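Local coordinates for protein putative modulator of DNA gyrase (Bacteroides thetaiotaomicron, PDB 1VPB) that probably acts as a metallopeptidase of the PmbA/TldD (U62) family, at residues A[382-395]-A[407-419]. Sequence-based numbering, arbitrary orientation. Where two conformers were deposited one is given.
Sequences NNSSTGDFSYGIEG and VSEMNVTGNLITL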
ATOM      1  N   ASN A 382      -3.818  -0.922 -18.791  1.00 42.66           N
ATOM      2  CA  ASN A 382      -3.842  -1.824 -19.933  1.00 40.86           C
ATOM      3  C   ASN A 382      -4.625  -3.069 -19.566  1.00 40.69           C
ATOM      4  O   ASN A 382      -4.632  -3.489 -18.420  1.00 39.02           O
ATOM      5  CB  ASN A 382      -2.439  -2.205 -20.432  1.00 40.52           C
ATOM      6  CG  ASN A 382      -1.783  -3.335 -19.638  1.00 46.35           C
ATOM      7  OD1 ASN A 382      -1.340  -2.991 -18.431  1.00 39.53           O
ATOM      8  ND2 ASN A 382      -1.615  -4.508 -20.128  1.00 43.60           N
ATOM      9  N   ASN A 383      -5.275  -3.639 -20.564  1.00 41.72           N
ATOM     10  CA  ASN A 383      -5.867  -4.942 -20.450  1.00 41.07           C
ATOM     11  C   ASN A 383      -4.747  -5.974 -20.520  1.00 41.56           C
ATOM     12  O   ASN A 383      -4.005  -6.026 -21.522  1.00 39.69           O
ATOM     13  CB  ASN A 383      -6.846  -5.128 -21.592  1.00 41.15           C
ATOM     14  CG  ASN A 383      -7.616  -6.422 -21.500  1.00 45.15           C
ATOM     15  OD1 ASN A 383      -7.023  -7.504 -21.396  1.00 43.25           O
ATOM     16  ND2 ASN A 383      -8.957  -6.326 -21.580  1.00 41.21           N
ATOM     17  N   SER A 384      -4.639  -6.794 -19.479  0.50 40.04           N
ATOM     18  CA  SER A 384      -3.568  -7.769 -19.351  0.50 40.76           C
ATOM     19  C   SER A 384      -3.639  -8.907 -20.363  0.50 40.52           C
ATOM     20  O   SER A 384      -2.601  -9.475 -20.694  0.50 38.87           O
ATOM     21  CB  SER A 384      -3.584  -8.371 -17.942  0.50 41.75           C
ATOM     22  OG  SER A 384      -4.883  -8.841 -17.655  0.50 44.04           O
ATOM     23  N   SER A 385      -4.843  -9.245 -20.844  1.00 39.66           N
ATOM     24  CA  SER A 385      -5.010 -10.323 -21.835  1.00 40.60           C
ATOM     25  C   SER A 385      -4.984  -9.871 -23.286  1.00 38.67           C
ATOM     26  O   SER A 385      -4.621 -10.660 -24.171  1.00 38.56           O
ATOM     27  CB  SER A 385      -6.257 -11.172 -21.545  1.00 45.15           C
ATOM     28  OG  SER A 385      -7.424 -10.394 -21.642  1.00 50.38           O
ATOM     29  N   THR A 386      -5.372  -8.629 -23.567  1.00 39.73           N
ATOM     30  CA  THR A 386      -5.395  -8.119 -24.950  1.00 39.55           C
ATOM     31  C   THR A 386      -4.244  -7.149 -25.304  1.00 37.47           C
ATOM     32  O   THR A 386      -3.884  -7.022 -26.480  1.00 36.12           O
ATOM     33  CB  THR A 386      -6.719  -7.387 -25.257  1.00 39.64           C
ATOM     34  OG1 THR A 386      -6.820  -6.159 -24.524  1.00 34.62           O
ATOM     35  CG2 THR A 386      -7.919  -8.168 -24.784  1.00 40.50           C
ATOM     36  N   GLY A 387      -3.744  -6.446 -24.303  1.00 35.29           N
ATOM     37  CA  GLY A 387      -2.735  -5.400 -24.489  1.00 36.46           C
ATOM     38  C   GLY A 387      -3.259  -4.033 -24.889  1.00 35.90           C
ATOM     39  O   GLY A 387      -2.472  -3.121 -25.095  1.00 36.47           O
ATOM     40  N   ASP A 388      -4.584  -3.863 -25.009  1.00 34.47           N
ATOM     41  CA  ASP A 388      -5.130  -2.551 -25.270  1.00 34.71           C
ATOM     42  C   ASP A 388      -4.838  -1.643 -24.078  1.00 35.11           C
ATOM     43  O   ASP A 388      -4.850  -2.103 -22.921  1.00 38.13           O
ATOM     44  CB  ASP A 388      -6.641  -2.624 -25.523  1.00 32.27           C
ATOM     45  CG  ASP A 388      -6.992  -3.267 -26.835  1.00 41.51           C
ATOM     46  OD1 ASP A 388      -6.131  -3.435 -27.730  1.00 37.71           O
ATOM     47  OD2 ASP A 388      -8.166  -3.612 -27.075  1.00 39.59           O
ATOM     48  N   PHE A 389      -4.565  -0.365 -24.355  1.00 37.29           N
ATOM     49  CA  PHE A 389      -4.167   0.570 -23.294  1.00 36.75           C
ATOM     50  C   PHE A 389      -4.787   1.937 -23.481  1.00 37.26           C
ATOM     51  O   PHE A 389      -5.168   2.332 -24.592  1.00 34.42           O
ATOM     52  CB  PHE A 389      -2.629   0.684 -23.172  1.00 38.90           C
ATOM     53  CG  PHE A 389      -1.981   1.445 -24.296  1.00 36.65           C
ATOM     54  CD1 PHE A 389      -1.936   2.848 -24.284  1.00 37.12           C
ATOM     55  CD2 PHE A 389      -1.447   0.767 -25.385  1.00 35.54           C
ATOM     56  CE1 PHE A 389      -1.374   3.560 -25.363  1.00 38.17           C
ATOM     57  CE2 PHE A 389      -0.869   1.454 -26.441  1.00 36.11           C
ATOM     58  CZ  PHE A 389      -0.847   2.844 -26.462  1.00 37.45           C
ATOM     59  N   SER A 390      -4.898   2.654 -22.367  1.00 35.83           N
ATOM     60  CA  SER A 390      -5.288   4.057 -22.374  1.00 38.77           C
ATOM     61  C   SER A 390      -4.623   4.690 -21.166  1.00 41.57           C
ATOM     62  O   SER A 390      -4.842   4.246 -20.022  1.00 41.36           O
ATOM     63  CB  SER A 390      -6.809   4.206 -22.285  1.00 40.37           C
ATOM     64  OG  SER A 390      -7.189   5.575 -22.261  1.00 39.40           O
ATOM     65  N   TYR A 391      -3.784   5.690 -21.390  1.00 41.86           N
ATOM     66  CA  TYR A 391      -3.119   6.332 -20.258  1.00 39.67           C
ATOM     67  C   TYR A 391      -3.225   7.818 -20.340  1.00 39.86           C
ATOM     68  O   TYR A 391      -3.210   8.393 -21.422  1.00 38.19           O
ATOM     69  CB  TYR A 391      -1.635   5.992 -20.172  1.00 42.39           C
ATOM     70  CG  TYR A 391      -1.287   4.537 -20.132  1.00 39.75           C
ATOM     71  CD1 TYR A 391      -1.670   3.718 -19.061  1.00 38.60           C
ATOM     72  CD2 TYR A 391      -0.470   3.994 -21.108  1.00 38.59           C
ATOM     73  CE1 TYR A 391      -1.300   2.383 -19.038  1.00 46.01           C
ATOM     74  CE2 TYR A 391      -0.111   2.693 -21.083  1.00 41.46           C
ATOM     75  CZ  TYR A 391      -0.515   1.883 -20.064  1.00 43.47           C
ATOM     76  OH  TYR A 391      -0.109   0.587 -20.084  1.00 40.80           O
ATOM     77  N   GLY A 392      -3.303   8.464 -19.185  1.00 39.45           N
ATOM     78  CA  GLY A 392      -3.292   9.909 -19.184  1.00 40.05           C
ATOM     79  C   GLY A 392      -1.867  10.394 -19.329  1.00 36.27           C
ATOM     80  O   GLY A 392      -0.955   9.837 -18.722  1.00 41.09           O
ATOM     81  N   ILE A 393      -1.694  11.452 -20.109  1.00 39.10           N
ATOM     82  CA  ILE A 393      -0.384  12.042 -20.316  1.00 39.15           C
ATOM     83  C   ILE A 393      -0.364  13.567 -20.101  1.00 37.84           C
ATOM     84  O   ILE A 393      -1.362  14.269 -20.208  1.00 39.87           O
ATOM     85  CB  ILE A 393       0.168  11.685 -21.732  1.00 36.84           C
ATOM     86  CG1 ILE A 393      -0.662  12.342 -22.839  1.00 39.88           C
ATOM     87  CG2 ILE A 393       0.247  10.162 -21.890  1.00 41.78           C
ATOM     88  CD1 ILE A 393      -0.050  13.668 -23.389  1.00 40.46           C
ATOM     89  N   GLU A 394       0.827  14.030 -19.780  1.00 38.27           N
ATOM     90  CA  GLU A 394       1.175  15.414 -19.846  1.00 38.89           C
ATOM     91  C   GLU A 394       2.574  15.573 -20.453  1.00 36.04           C
ATOM     92  O   GLU A 394       3.370  14.621 -20.489  1.00 38.71           O
ATOM     93  CB  GLU A 394       1.107  16.001 -18.436  1.00 39.15           C
ATOM     94  CG  GLU A 394       2.175  15.517 -17.471  1.00 43.31           C
ATOM     95  CD  GLU A 394       2.118  16.290 -16.155  1.00 46.15           C
ATOM     96  OE1 GLU A 394       2.643  17.433 -16.079  1.00 51.98           O
ATOM     97  OE2 GLU A 394       1.530  15.749 -15.209  1.00 58.79           O
ATOM     98  N   GLY A 395       2.883  16.786 -20.887  1.00 36.29           N
ATOM     99  CA  GLY A 395       4.157  17.062 -21.522  1.00 37.33           C
ATOM    100  C   GLY A 395       4.133  18.316 -22.378  1.00 38.32           C
ATOM    101  O   GLY A 395       3.692  19.390 -21.948  1.00 38.76           O
ATOM    102  N   VAL A 407       1.244  20.500 -22.442  1.00 38.29           N
ATOM    103  CA  VAL A 407       0.106  19.641 -22.682  1.00 37.70           C
ATOM    104  C   VAL A 407      -0.320  18.881 -21.435  1.00 36.27           C
ATOM    105  O   VAL A 407       0.506  18.381 -20.681  1.00 35.98           O
ATOM    106  CB  VAL A 407       0.430  18.589 -23.793  1.00 40.45           C
ATOM    107  CG1 VAL A 407      -0.699  17.580 -23.937  1.00 44.51           C
ATOM    108  CG2 VAL A 407       0.669  19.288 -25.102  1.00 37.46           C
ATOM    109  N   SER A 408      -1.634  18.793 -21.256  1.00 37.63           N
ATOM    110  CA  SER A 408      -2.248  17.885 -20.303  1.00 38.44           C
ATOM    111  C   SER A 408      -3.680  17.596 -20.747  1.00 36.68           C
ATOM    112  O   SER A 408      -4.106  18.020 -21.818  1.00 38.89           O
ATOM    113  CB  SER A 408      -2.229  18.486 -18.904  1.00 39.69           C
ATOM    114  OG  SER A 408      -3.121  19.596 -18.848  1.00 43.56           O
ATOM    115  N   GLU A 409      -4.388  16.836 -19.923  1.00 41.97           N
ATOM    116  CA  GLU A 409      -5.762  16.413 -20.185  1.00 41.83           C
ATOM    117  C   GLU A 409      -5.931  15.688 -21.507  1.00 41.33           C
ATOM    118  O   GLU A 409      -6.938  15.847 -22.179  1.00 43.61           O
ATOM    119  CB  GLU A 409      -6.716  17.592 -20.048  1.00 45.56           C
ATOM    120  CG  GLU A 409      -6.642  18.182 -18.651  1.00 51.18           C
ATOM    121  CD  GLU A 409      -7.729  19.202 -18.400  1.00 55.82           C
ATOM    122  OE1 GLU A 409      -8.238  19.795 -19.376  1.00 61.08           O
ATOM    123  OE2 GLU A 409      -8.068  19.399 -17.225  1.00 64.14           O
ATOM    124  N   MET A 410      -4.942  14.857 -21.849  1.00 41.06           N
ATOM    125  CA  MET A 410      -5.044  13.999 -23.041  1.00 40.29           C
ATOM    126  C   MET A 410      -4.826  12.555 -22.638  1.00 39.64           C
ATOM    127  O   MET A 410      -4.166  12.259 -21.640  1.00 41.42           O
ATOM    128  CB  MET A 410      -4.003  14.389 -24.102  1.00 39.69           C
ATOM    129  CG  MET A 410      -4.059  15.832 -24.584  1.00 38.18           C
ATOM    130  SD  MET A 410      -5.412  16.167 -25.642  1.00 42.67           S
ATOM    131  CE  MET A 410      -4.929  15.260 -27.122  1.00 46.96           C
ATOM    132  N   ASN A 411      -5.361  11.654 -23.442  1.00 39.94           N
ATOM    133  CA  ASN A 411      -5.079  10.243 -23.274  1.00 40.22           C
ATOM    134  C   ASN A 411      -4.351   9.708 -24.477  1.00 37.89           C
ATOM    135  O   ASN A 411      -4.668  10.071 -25.623  1.00 40.38           O
ATOM    136  CB  ASN A 411      -6.378   9.474 -23.113  1.00 40.10           C
ATOM    137  CG  ASN A 411      -7.036   9.730 -21.767  1.00 40.91           C
ATOM    138  OD1 ASN A 411      -6.371   9.749 -20.731  1.00 49.51           O
ATOM    139  ND2 ASN A 411      -8.336   9.903 -21.784  1.00 47.73           N
ATOM    140  N   VAL A 412      -3.414   8.819 -24.202  1.00 40.10           N
ATOM    141  CA  VAL A 412      -2.762   8.032 -25.238  1.00 38.91           C
ATOM    142  C   VAL A 412      -3.398   6.630 -25.210  1.00 39.16           C
ATOM    143  O   VAL A 412      -3.550   6.027 -24.137  1.00 37.33           O
ATOM    144  CB  VAL A 412      -1.206   8.011 -25.037  1.00 38.56           C
ATOM    145  CG1 VAL A 412      -0.776   7.146 -23.848  1.00 36.83           C
ATOM    146  CG2 VAL A 412      -0.510   7.559 -26.316  1.00 43.70           C
ATOM    147  N   THR A 413      -3.795   6.130 -26.381  1.00 40.07           N
ATOM    148  CA  THR A 413      -4.491   4.855 -26.470  1.00 38.07           C
ATOM    149  C   THR A 413      -3.915   4.058 -27.602  1.00 40.33           C
ATOM    150  O   THR A 413      -3.266   4.610 -28.476  1.00 40.97           O
ATOM    151  CB  THR A 413      -5.991   5.028 -26.754  1.00 39.09           C
ATOM    152  OG1 THR A 413      -6.199   5.672 -28.029  1.00 40.71           O
ATOM    153  CG2 THR A 413      -6.651   5.942 -25.727  1.00 38.30           C
ATOM    154  N   GLY A 414      -4.187   2.761 -27.581  1.00 37.64           N
ATOM    155  CA  GLY A 414      -3.726   1.861 -28.635  1.00 37.24           C
ATOM    156  C   GLY A 414      -3.601   0.469 -28.090  1.00 37.63           C
ATOM    157  O   GLY A 414      -4.244   0.125 -27.098  1.00 36.03           O
ATOM    158  N   ASN A 415      -2.748  -0.340 -28.730  1.00 35.43           N
ATOM    159  CA  ASN A 415      -2.468  -1.678 -28.277  1.00 32.12           C
ATOM    160  C   ASN A 415      -0.962  -1.761 -28.113  1.00 33.18           C
ATOM    161  O   ASN A 415      -0.214  -1.219 -28.929  1.00 32.78           O
ATOM    162  CB  ASN A 415      -2.967  -2.740 -29.270  1.00 35.17           C
ATOM    163  CG  ASN A 415      -2.659  -4.146 -28.802  1.00 39.30           C
ATOM    164  OD1 ASN A 415      -1.563  -4.689 -29.031  1.00 35.31           O
ATOM    165  ND2 ASN A 415      -3.623  -4.750 -28.108  1.00 39.60           N
ATOM    166  N   LEU A 416      -0.529  -2.373 -27.031  1.00 30.98           N
ATOM    167  CA  LEU A 416       0.890  -2.354 -26.653  1.00 31.26           C
ATOM    168  C   LEU A 416       1.782  -3.029 -27.697  1.00 34.38           C
ATOM    169  O   LEU A 416       2.922  -2.612 -27.916  1.00 33.68           O
ATOM    170  CB  LEU A 416       1.100  -2.979 -25.289  1.00 34.74           C
ATOM    171  CG  LEU A 416       0.605  -2.104 -24.127  1.00 34.42           C
ATOM    172  CD1 LEU A 416       0.568  -2.958 -22.853  1.00 36.05           C
ATOM    173  CD2 LEU A 416       1.553  -0.877 -23.909  1.00 35.60           C
ATOM    174  N   ILE A 417       1.280  -4.056 -28.348  1.00 33.51           N
ATOM    175  CA  ILE A 417       2.099  -4.727 -29.346  1.00 33.96           C
ATOM    176  C   ILE A 417       2.385  -3.838 -30.534  1.00 32.25           C
ATOM    177  O   ILE A 417       3.531  -3.706 -30.934  1.00 35.25           O
ATOM    178  CB  ILE A 417       1.440  -6.082 -29.788  1.00 34.82           C
ATOM    179  CG1 ILE A 417       1.334  -7.026 -28.633  1.00 35.75           C
ATOM    180  CG2 ILE A 417       2.241  -6.760 -30.883  1.00 38.09           C
ATOM    181  CD1 ILE A 417       0.616  -8.302 -29.012  1.00 39.59           C
ATOM    182  N   THR A 418       1.349  -3.219 -31.108  1.00 32.08           N
ATOM    183  CA  THR A 418       1.546  -2.299 -32.241  1.00 31.56           C
ATOM    184  C   THR A 418       2.298  -1.043 -31.812  1.00 34.47           C
ATOM    185  O   THR A 418       3.074  -0.455 -32.586  1.00 32.06           O
ATOM    186  CB  THR A 418       0.232  -1.998 -33.009  1.00 36.26           C
ATOM    187  OG1 THR A 418      -0.871  -1.815 -32.097  1.00 31.96           O
ATOM    188  CG2 THR A 418      -0.146  -3.218 -33.855  1.00 34.06           C
ATOM    189  N   LEU A 419       2.089  -0.601 -30.584  1.00 33.52           N
ATOM    190  CA  LEU A 419       2.895   0.489 -30.062  1.00 32.78           C
ATOM    191  C   LEU A 419       4.389   0.145 -30.132  1.00 31.06           C
ATOM    192  O   LEU A 419       5.177   0.895 -30.725  1.00 32.40           O
ATOM    193  CB  LEU A 419       2.545   0.790 -28.624  1.00 31.48           C
ATOM    194  CG  LEU A 419       3.408   1.920 -28.024  1.00 31.75           C
ATOM    195  CD1 LEU A 419       3.211   3.291 -28.638  1.00 31.46           C
ATOM    196  CD2 LEU A 419       3.187   1.971 -26.545  1.00 34.19           C
TER
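Tyr-391 and Val-412 exchange a pair of backbone hydrogen bonds, as do Phe-389 with Gly-414 and Gly-395 with Val-407, joining strand 388-395 antiparallel to 407-414, which is interrupted at Glu-409, as two arms of a beta hairpin. Between Ile-393 and Gly-395 the register slips by one residue, a beta bulge; Ile-393 N still reaches Met-410 O (3.0 Å), but Ile-393 O is buried without a partner. At the other end, the amide of Asn-415 carries the polar contact. Asn-415 ND2 donates almost straight to Asp-388 OD1 (2.9 Å), on the anti side but tilted out of the plane of a carboxylate turned nearly perpendicular to the amide. Asn-415 ND2 also donates to Thr-386 O (2.8 Å). Its OD1 accepts from Ile-417 N as the N-cap of helix 416-421. With an alanine in place of Asn-415, Thr-386 O and Asp-388 OD1 would probably lose this donor and Ile-417 N its cap. The Phe-389 ring, with CG between N and the carbonyl carbon (chi1 73°), folds across Gly-414, whose CA lies over its face. Leu-416 CD2 meets Phe-389 CD2 at 3.7 Å, while Ile-393 CG2 packs on Val-412 CG1, toward strand 446-450. One amide thus bonds the 386-388 turn through its NH2 and caps the helix through its oxygen, beside an apolar face turned inward.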